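Local atomic coordinates of 2-ON-2 hemoglobin (Agrobacterium tumefaciens, PDB entry 2XYK), a protein that holds a heme group and probably binds and carries oxygen at its iron, as a group II truncated (2/2) hemoglobin of a plant-pathogenic bacterium. Residues Ala44-Ser47 with Gly48-Ala51; Arg78-Val82 with Ala83-Pro87; Arg99-Asp102 with Glu103-Asn107. All coordinates share one frame; numbering follows the deposited sequence.

Contact 1 (Ala44-Ser47 with Gly48-Ala51); sequences ADLS and GSEA. With HEM (protoporphyrin IX containing Fe), chain C.
Asp45 OD1 is gripped twice by Ser47, the residue whose own carbonyl oxygen takes the N-H of Ala51 one turn further on. Ser47 OG donates to Asp45 OD1 at 2.8 Å, meeting the syn lone pair of that carboxylate oxygen. Ser47 N is also 2.8 Å from Asp45 OD1, but it comes from above the carboxylate plane. Two donors of one residue thus hold the acid, and the bond to the backbone N is an Asx turn that caps the start of helix 47-60, a worked example of how an acidic side chain can take up an amide that the first turn of a helix cannot bond internally. The regular pattern follows at once: Glu50 N donates to Leu46 O at 3.0 Å, and Ala51 N to Ser47 O at 3.1 Å.

A water bridges further into the turn, accepting from Ser49 N at 3.0 Å and donating to Asp45 O. Beside it the hydroxyl of Ser49 turns to the heme. With OG anti to the carbonyl carbon (chi1 -63°), it donates to propionate oxygen O2A, 2.5 Å from Ser49 OG. The carboxylate therefore meets the amino end of a helix, whose dipole would be expected to suit its negative charge; Lys52 and Tyr67 also hydrogen-bond the heme.

Glu50 runs extended and forms a salt bridge with Arg23 through OE2. Arg23 belongs to helix 14-31, and Tyr26 of that same helix touches Leu46, Ser49 and Glu50, so the start of helix 47-60 is packed against it.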
# COMPACT_ATOMS: atom_id res chain seq x y z
N ALA A 44 10.95 13.70 -1.70
CA ALA A 44 12.34 13.34 -1.87
C ALA A 44 12.79 12.41 -0.74
O ALA A 44 13.57 11.47 -0.98
CB ALA A 44 13.24 14.59 -1.95
N ASP A 45 12.27 12.64 0.47
CA ASP A 45 12.48 11.70 1.57
C ASP A 45 11.23 10.86 1.73
O ASP A 45 10.16 11.38 2.12
CB ASP A 45 12.82 12.44 2.89
CG ASP A 45 13.04 11.50 4.09
OD1 ASP A 45 12.83 10.26 3.98
OD2 ASP A 45 13.43 12.00 5.16
N LEU A 46 11.37 9.55 1.46
CA LEU A 46 10.25 8.59 1.55
C LEU A 46 9.85 8.14 2.98
O LEU A 46 8.87 7.42 3.14
CB LEU A 46 10.54 7.36 0.68
CG LEU A 46 10.41 7.56 -0.83
CD1 LEU A 46 10.74 6.26 -1.58
CD2 LEU A 46 9.01 8.05 -1.17
N SER A 47 10.57 8.61 4.00
CA SER A 47 10.36 8.15 5.39
C SER A 47 8.94 8.36 5.92
O SER A 47 8.34 7.47 6.55
CB SER A 47 11.36 8.82 6.34
OG SER A 47 12.67 8.37 6.03
N GLY A 48 8.41 9.56 5.69
CA GLY A 48 7.07 9.91 6.16
C GLY A 48 5.99 9.20 5.37
O GLY A 48 4.94 8.86 5.93
N SER A 49 6.23 8.95 4.07
CA SER A 49 5.26 8.20 3.22
C SER A 49 5.14 6.77 3.72
O SER A 49 4.05 6.22 3.79
CB SER A 49 5.72 8.14 1.76
OG SER A 49 5.78 9.42 1.20
N GLU A 50 6.29 6.17 4.02
CA GLU A 50 6.35 4.81 4.52
C GLU A 50 5.63 4.67 5.85
O GLU A 50 4.85 3.75 6.02
CB GLU A 50 7.80 4.34 4.66
CG GLU A 50 7.95 2.89 5.14
CD GLU A 50 9.38 2.40 4.97
OE1 GLU A 50 10.09 2.94 4.07
OE2 GLU A 50 9.79 1.48 5.70
N ALA A 51 5.90 5.59 6.79
CA ALA A 51 5.21 5.57 8.10
C ALA A 51 3.69 5.57 7.91
O ALA A 51 2.99 4.78 8.53
CB ALA A 51 5.65 6.78 8.96
CHA HEM C . -0.09 8.98 -0.02
CHB HEM C . 0.78 8.07 -4.78
CHC HEM C . -2.60 4.55 -4.58
CHD HEM C . -2.51 4.74 0.25
C1A HEM C . 0.38 9.08 -1.33
C2A HEM C . 1.21 10.14 -1.86
C3A HEM C . 1.45 9.91 -3.15
C4A HEM C . 0.78 8.67 -3.51
CMA HEM C . 2.28 10.75 -4.17
CAA HEM C . 1.72 11.33 -1.00
CBA HEM C . 2.90 10.81 -0.15
CGA HEM C . 3.13 11.56 1.17
O1A HEM C . 2.28 12.37 1.65
O2A HEM C . 4.19 11.32 1.79
C1B HEM C . -0.08 7.06 -5.18
C2B HEM C . -0.28 6.50 -6.51
C3B HEM C . -1.22 5.53 -6.43
C4B HEM C . -1.64 5.44 -5.05
CMB HEM C . 0.45 6.93 -7.80
CAB HEM C . -1.81 4.64 -7.55
CBB HEM C . -2.67 5.14 -8.44
C1C HEM C . -2.85 4.25 -3.27
C2C HEM C . -3.66 3.17 -2.79
C3C HEM C . -3.64 3.20 -1.45
C4C HEM C . -2.81 4.33 -1.05
CMC HEM C . -4.39 2.20 -3.74
CAC HEM C . -4.38 2.23 -0.49
CBC HEM C . -4.21 0.89 -0.59
C1D HEM C . -1.94 5.93 0.65
C2D HEM C . -1.93 6.47 2.01
C3D HEM C . -1.18 7.79 1.92
C4D HEM C . -0.81 7.93 0.53
CMD HEM C . -2.55 5.83 3.27
CAD HEM C . -0.89 8.79 3.07
CBD HEM C . -2.10 9.73 3.05
CGD HEM C . -1.91 10.90 3.99
O1D HEM C . -1.22 11.89 3.62
O2D HEM C . -2.44 10.81 5.11
NA HEM C . 0.13 8.20 -2.36
NB HEM C . -0.92 6.36 -4.31
NC HEM C . -2.35 4.95 -2.20
ND HEM C . -1.26 6.82 -0.17
FE HEM C . -1.13 6.59 -2.24
O HOH W 1 7.84 11.23 2.90
O HOH W 2 0.36 5.41 -1.88

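Contact 2 (Arg78-Val82 with Ala83-Pro87); sequences RRHFV and APIGP. With HEM (protoporphyrin IX containing Fe), chain C.
His80 and Ala83 close a type I beta turn just where the proximal helix of this globin gives way to the loop before helix 87-104. Ala83 N donates to His80 O at 3.1 Å, approaching from above the carbonyl plane, and the turn carries the chain away from the iron-binding histidine.

One side of the turn is dense. The methyl CD1 of Ile85 sits at the edge of the imidazole, 3.8 Å from His80 CD2, and also touches the carbonyl oxygen of His80. The other branch of Ile85, CG2, reaches 3.7 Å from the heme methyl CMB, while Ala83 CB packs near methyl CMA. Ile85 is thus wedged between the proximal ring and the rim of the porphyrin, and Ile41 of helix 36-41 touches both Ala83 and Ile85. Rotation of the imidazole is further restrained by the bond from His80 ND1 to Leu76 O, a second-shell acceptor that would be expected to raise the electron density on the ring. Arg79, just before the turn, is held on the heme side: its extended chain lays one face of the guanidinium over propionate oxygen O2D, which lies 3.6 Å from Arg79 CD, and NH2 donates to His71 O.

The other side is looser. Phe81 and Val82 are exposed, although Val82 CG2 still touches Ala83 N, and a water donates to both Phe81 O and Ala83 O, at 2.5 Å from the former.

At the metal, His80 NE2 stands 2.0 Å from the iron and a water binds the same iron, while His80 CD2 and CE1 approach the pyrrole nitrogens NB and ND, respectively.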
# COMPACT_ATOMS: atom_id res chain seq x y z
N ARG A 78 -9.31 12.38 -2.25
CA ARG A 78 -8.96 13.75 -1.91
C ARG A 78 -7.47 13.93 -1.56
O ARG A 78 -6.84 14.88 -2.05
CB ARG A 78 -9.92 14.28 -0.82
CG ARG A 78 -9.34 15.27 0.16
CD ARG A 78 -10.44 16.15 0.78
NE ARG A 78 -9.93 17.50 1.04
CZ ARG A 78 -10.62 18.49 1.62
NH1 ARG A 78 -11.88 18.31 2.03
NH2 ARG A 78 -10.05 19.68 1.80
N ARG A 79 -6.91 13.03 -0.73
CA ARG A 79 -5.53 13.15 -0.25
C ARG A 79 -4.57 12.99 -1.43
O ARG A 79 -3.51 13.62 -1.48
CB ARG A 79 -5.20 12.15 0.89
CG ARG A 79 -5.92 12.49 2.20
CD ARG A 79 -5.57 11.65 3.44
NE ARG A 79 -6.01 12.39 4.64
CZ ARG A 79 -6.34 11.88 5.83
NH1 ARG A 79 -6.33 10.57 6.03
NH2 ARG A 79 -6.71 12.67 6.82
N HIS A 80 -5.00 12.19 -2.42
CA HIS A 80 -4.17 11.90 -3.60
C HIS A 80 -4.32 12.94 -4.69
O HIS A 80 -3.51 13.02 -5.59
CB HIS A 80 -4.51 10.55 -4.18
CG HIS A 80 -3.89 9.42 -3.44
ND1 HIS A 80 -4.43 8.90 -2.29
CD2 HIS A 80 -2.77 8.71 -3.69
CE1 HIS A 80 -3.67 7.91 -1.86
NE2 HIS A 80 -2.66 7.77 -2.70
N PHE A 81 -5.38 13.74 -4.58
CA PHE A 81 -5.61 14.83 -5.53
C PHE A 81 -4.45 15.84 -5.61
O PHE A 81 -4.34 16.56 -6.60
CB PHE A 81 -6.94 15.54 -5.24
CG PHE A 81 -7.43 16.42 -6.38
CD1 PHE A 81 -7.89 15.86 -7.56
CD2 PHE A 81 -7.43 17.81 -6.26
CE1 PHE A 81 -8.35 16.67 -8.62
CE2 PHE A 81 -7.89 18.63 -7.30
CZ PHE A 81 -8.35 18.05 -8.48
N VAL A 82 -3.61 15.91 -4.57
CA VAL A 82 -2.46 16.87 -4.56
C VAL A 82 -1.30 16.42 -5.46
O VAL A 82 -0.43 17.22 -5.80
CB VAL A 82 -1.92 17.12 -3.11
CG1 VAL A 82 -3.03 17.67 -2.24
CG2 VAL A 82 -1.33 15.80 -2.50
N ALA A 83 -1.31 15.14 -5.85
CA ALA A 83 -0.29 14.63 -6.77
C ALA A 83 -0.93 14.47 -8.13
O ALA A 83 -2.12 14.20 -8.22
CB ALA A 83 0.28 13.30 -6.27
N PRO A 84 -0.16 14.69 -9.20
CA PRO A 84 -0.65 14.41 -10.55
C PRO A 84 -0.45 12.93 -10.91
O PRO A 84 0.66 12.46 -11.18
CB PRO A 84 0.18 15.33 -11.41
CG PRO A 84 1.50 15.41 -10.70
CD PRO A 84 1.21 15.27 -9.23
N ILE A 85 -1.56 12.19 -10.87
CA ILE A 85 -1.54 10.76 -11.05
C ILE A 85 -2.23 10.39 -12.35
O ILE A 85 -3.47 10.37 -12.43
CB ILE A 85 -2.19 9.99 -9.84
CG1 ILE A 85 -1.49 10.36 -8.52
CG2 ILE A 85 -2.08 8.46 -10.09
CD1 ILE A 85 -2.21 9.95 -7.23
N GLY A 86 -1.43 10.10 -13.36
CA GLY A 86 -1.93 9.55 -14.63
C GLY A 86 -1.74 8.04 -14.69
O GLY A 86 -1.31 7.44 -13.71
N PRO A 87 -2.01 7.43 -15.86
CA PRO A 87 -1.92 5.97 -16.03
C PRO A 87 -0.54 5.45 -15.61
O PRO A 87 -0.45 4.40 -14.99
CB PRO A 87 -2.13 5.75 -17.53
CG PRO A 87 -2.85 7.00 -18.01
CD PRO A 87 -2.39 8.12 -17.12
CHA HEM C . -0.09 8.98 -0.02
CHB HEM C . 0.78 8.07 -4.78
CHC HEM C . -2.60 4.55 -4.58
CHD HEM C . -2.51 4.74 0.25
C1A HEM C . 0.38 9.08 -1.33
C2A HEM C . 1.21 10.14 -1.86
C3A HEM C . 1.45 9.91 -3.15
C4A HEM C . 0.78 8.67 -3.51
CMA HEM C . 2.28 10.75 -4.17
CAA HEM C . 1.72 11.33 -1.00
CBA HEM C . 2.90 10.81 -0.15
CGA HEM C . 3.13 11.56 1.17
O1A HEM C . 2.28 12.37 1.65
O2A HEM C . 4.19 11.32 1.79
C1B HEM C . -0.08 7.06 -5.18
C2B HEM C . -0.28 6.50 -6.51
C3B HEM C . -1.22 5.53 -6.43
C4B HEM C . -1.64 5.44 -5.05
CMB HEM C . 0.45 6.93 -7.80
CAB HEM C . -1.81 4.64 -7.55
CBB HEM C . -2.67 5.14 -8.44
C1C HEM C . -2.85 4.25 -3.27
C2C HEM C . -3.66 3.17 -2.79
C3C HEM C . -3.64 3.20 -1.45
C4C HEM C . -2.81 4.33 -1.05
CMC HEM C . -4.39 2.20 -3.74
CAC HEM C . -4.38 2.23 -0.49
CBC HEM C . -4.21 0.89 -0.59
C1D HEM C . -1.94 5.93 0.65
C2D HEM C . -1.93 6.47 2.01
C3D HEM C . -1.18 7.79 1.92
C4D HEM C . -0.81 7.93 0.53
CMD HEM C . -2.55 5.83 3.27
CAD HEM C . -0.89 8.79 3.07
CBD HEM C . -2.10 9.73 3.05
CGD HEM C . -1.91 10.90 3.99
O1D HEM C . -1.22 11.89 3.62
O2D HEM C . -2.44 10.81 5.11
NA HEM C . 0.13 8.20 -2.36
NB HEM C . -0.92 6.36 -4.31
NC HEM C . -2.35 4.95 -2.20
ND HEM C . -1.26 6.82 -0.17
FE HEM C . -1.13 6.59 -2.24
O HOH W 3 -3.61 16.95 -8.92
O HOH W 2 0.36 5.41 -1.88

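Contact 3 (Arg99-Asp102 with Glu103-Asn107); sequences RAMD and ETIEN
Arg99 sends CG anti to its backbone nitrogen (chi1 -169°) and stays extended to NE, while Glu103 swings CG to the side of its own nitrogen (chi1 -80°), and the two charged ends meet four residues apart. Arg99 NE donates to Glu103 OE2 at 2.8 Å in a nearly straight bond, part of a salt bridge. The acceptor lies in the guanidinium plane, at its edge, though the two flat groups are turned 71° apart. The other oxygen, OE1, makes a salt bridge with Arg24, joining the pair to helix 14-31.

On another face of the helix, Thr104 OG1 donates back to Ala100 O at 2.8 Å. Met101 O takes two amides: Ile105 N at 2.8 Å and Thr104 N at 3.1 Å, the latter from above the carbonyl plane. Toward the interior, Met101 places CE 3.7 Å from Ile105 CD1, and Ile114 of helix 108-125 touches both.

A shared acceptor and a hydroxyl returning to the backbone illustrate a helix coming to its end, here the G helix of the globin fold before the corner into helix H.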
# COMPACT_ATOMS: atom_id res chain seq x y z
N ARG A 99 4.84 -6.66 -6.62
CA ARG A 99 6.12 -7.30 -6.34
C ARG A 99 6.46 -7.33 -4.86
O ARG A 99 7.03 -8.31 -4.38
CB ARG A 99 7.27 -6.62 -7.11
CG ARG A 99 8.55 -7.42 -7.05
CD ARG A 99 9.52 -7.12 -8.20
NE ARG A 99 10.87 -7.49 -7.78
CZ ARG A 99 11.99 -7.18 -8.43
NH1 ARG A 99 11.97 -6.47 -9.57
NH2 ARG A 99 13.17 -7.57 -7.94
N ALA A 100 6.14 -6.24 -4.15
CA ALA A 100 6.35 -6.20 -2.71
C ALA A 100 5.52 -7.26 -2.00
O ALA A 100 6.03 -7.92 -1.09
CB ALA A 100 6.10 -4.79 -2.14
N MET A 101 4.26 -7.43 -2.42
CA MET A 101 3.36 -8.48 -1.88
C MET A 101 3.89 -9.88 -2.16
O MET A 101 3.94 -10.72 -1.27
CB MET A 101 1.97 -8.45 -2.54
CG MET A 101 1.04 -7.39 -2.10
SD MET A 101 -0.62 -7.91 -2.61
CE MET A 101 -1.04 -8.81 -1.16
N ASP A 102 4.24 -10.11 -3.43
CA ASP A 102 4.71 -11.45 -3.89
C ASP A 102 5.93 -11.84 -3.07
O ASP A 102 6.09 -13.01 -2.74
CB ASP A 102 5.07 -11.45 -5.40
CG ASP A 102 3.82 -11.40 -6.32
OD1 ASP A 102 2.69 -11.68 -5.85
OD2 ASP A 102 3.98 -11.08 -7.53
N GLU A 103 6.78 -10.86 -2.72
CA GLU A 103 8.01 -11.15 -1.99
C GLU A 103 7.85 -11.29 -0.47
O GLU A 103 8.74 -11.83 0.18
CB GLU A 103 9.10 -10.13 -2.34
CG GLU A 103 9.82 -10.40 -3.66
CD GLU A 103 10.59 -9.17 -4.18
OE1 GLU A 103 10.99 -8.32 -3.34
OE2 GLU A 103 10.77 -9.07 -5.42
N THR A 104 6.75 -10.80 0.10
CA THR A 104 6.63 -10.71 1.58
C THR A 104 5.43 -11.48 2.14
O THR A 104 5.33 -11.67 3.35
CB THR A 104 6.57 -9.22 2.10
OG1 THR A 104 5.42 -8.56 1.57
CG2 THR A 104 7.82 -8.44 1.74
N ILE A 105 4.50 -11.88 1.26
CA ILE A 105 3.34 -12.67 1.68
C ILE A 105 3.33 -14.03 0.98
O ILE A 105 3.06 -14.13 -0.22
CB ILE A 105 2.00 -11.92 1.51
CG1 ILE A 105 1.98 -10.64 2.34
CG2 ILE A 105 0.80 -12.86 1.86
CD1 ILE A 105 0.87 -9.66 1.94
N GLU A 106 3.63 -15.07 1.74
CA GLU A 106 3.82 -16.41 1.19
C GLU A 106 2.52 -17.01 0.62
O GLU A 106 2.53 -17.63 -0.45
CB GLU A 106 4.44 -17.31 2.28
CG GLU A 106 4.82 -18.71 1.84
CD GLU A 106 4.40 -19.77 2.85
OE1 GLU A 106 3.17 -19.91 3.07
OE2 GLU A 106 5.29 -20.44 3.42
N ASN A 107 1.40 -16.79 1.31
CA ASN A 107 0.11 -17.43 0.94
C ASN A 107 -0.58 -16.79 -0.30
O ASN A 107 -1.04 -15.64 -0.25
CB ASN A 107 -0.80 -17.39 2.17
CG ASN A 107 -2.08 -18.16 2.00
OD1 ASN A 107 -2.77 -18.07 0.99
ND2 ASN A 107 -2.44 -18.90 3.03

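The contacts follow one another along the chain within a single globin fold. Contact 1 begins helix 47-60, contact 2 leaves helix 76-80, and contact 3 ends helix 87-104, the helix that comes after the loop of contact 2. Contacts 1 and 2 share the heme although their centres are about 17 Å apart: one meets a propionate and the other the iron, whose water ligand lies on the side away from the proximal histidine. Contact 3 lies away from the heme, its centre about 26 Å from that of contact 2, across the middle of the chain. Helix 14-31 touches both contact 1 and contact 3, tying the heme-side helix start to the distant helix end.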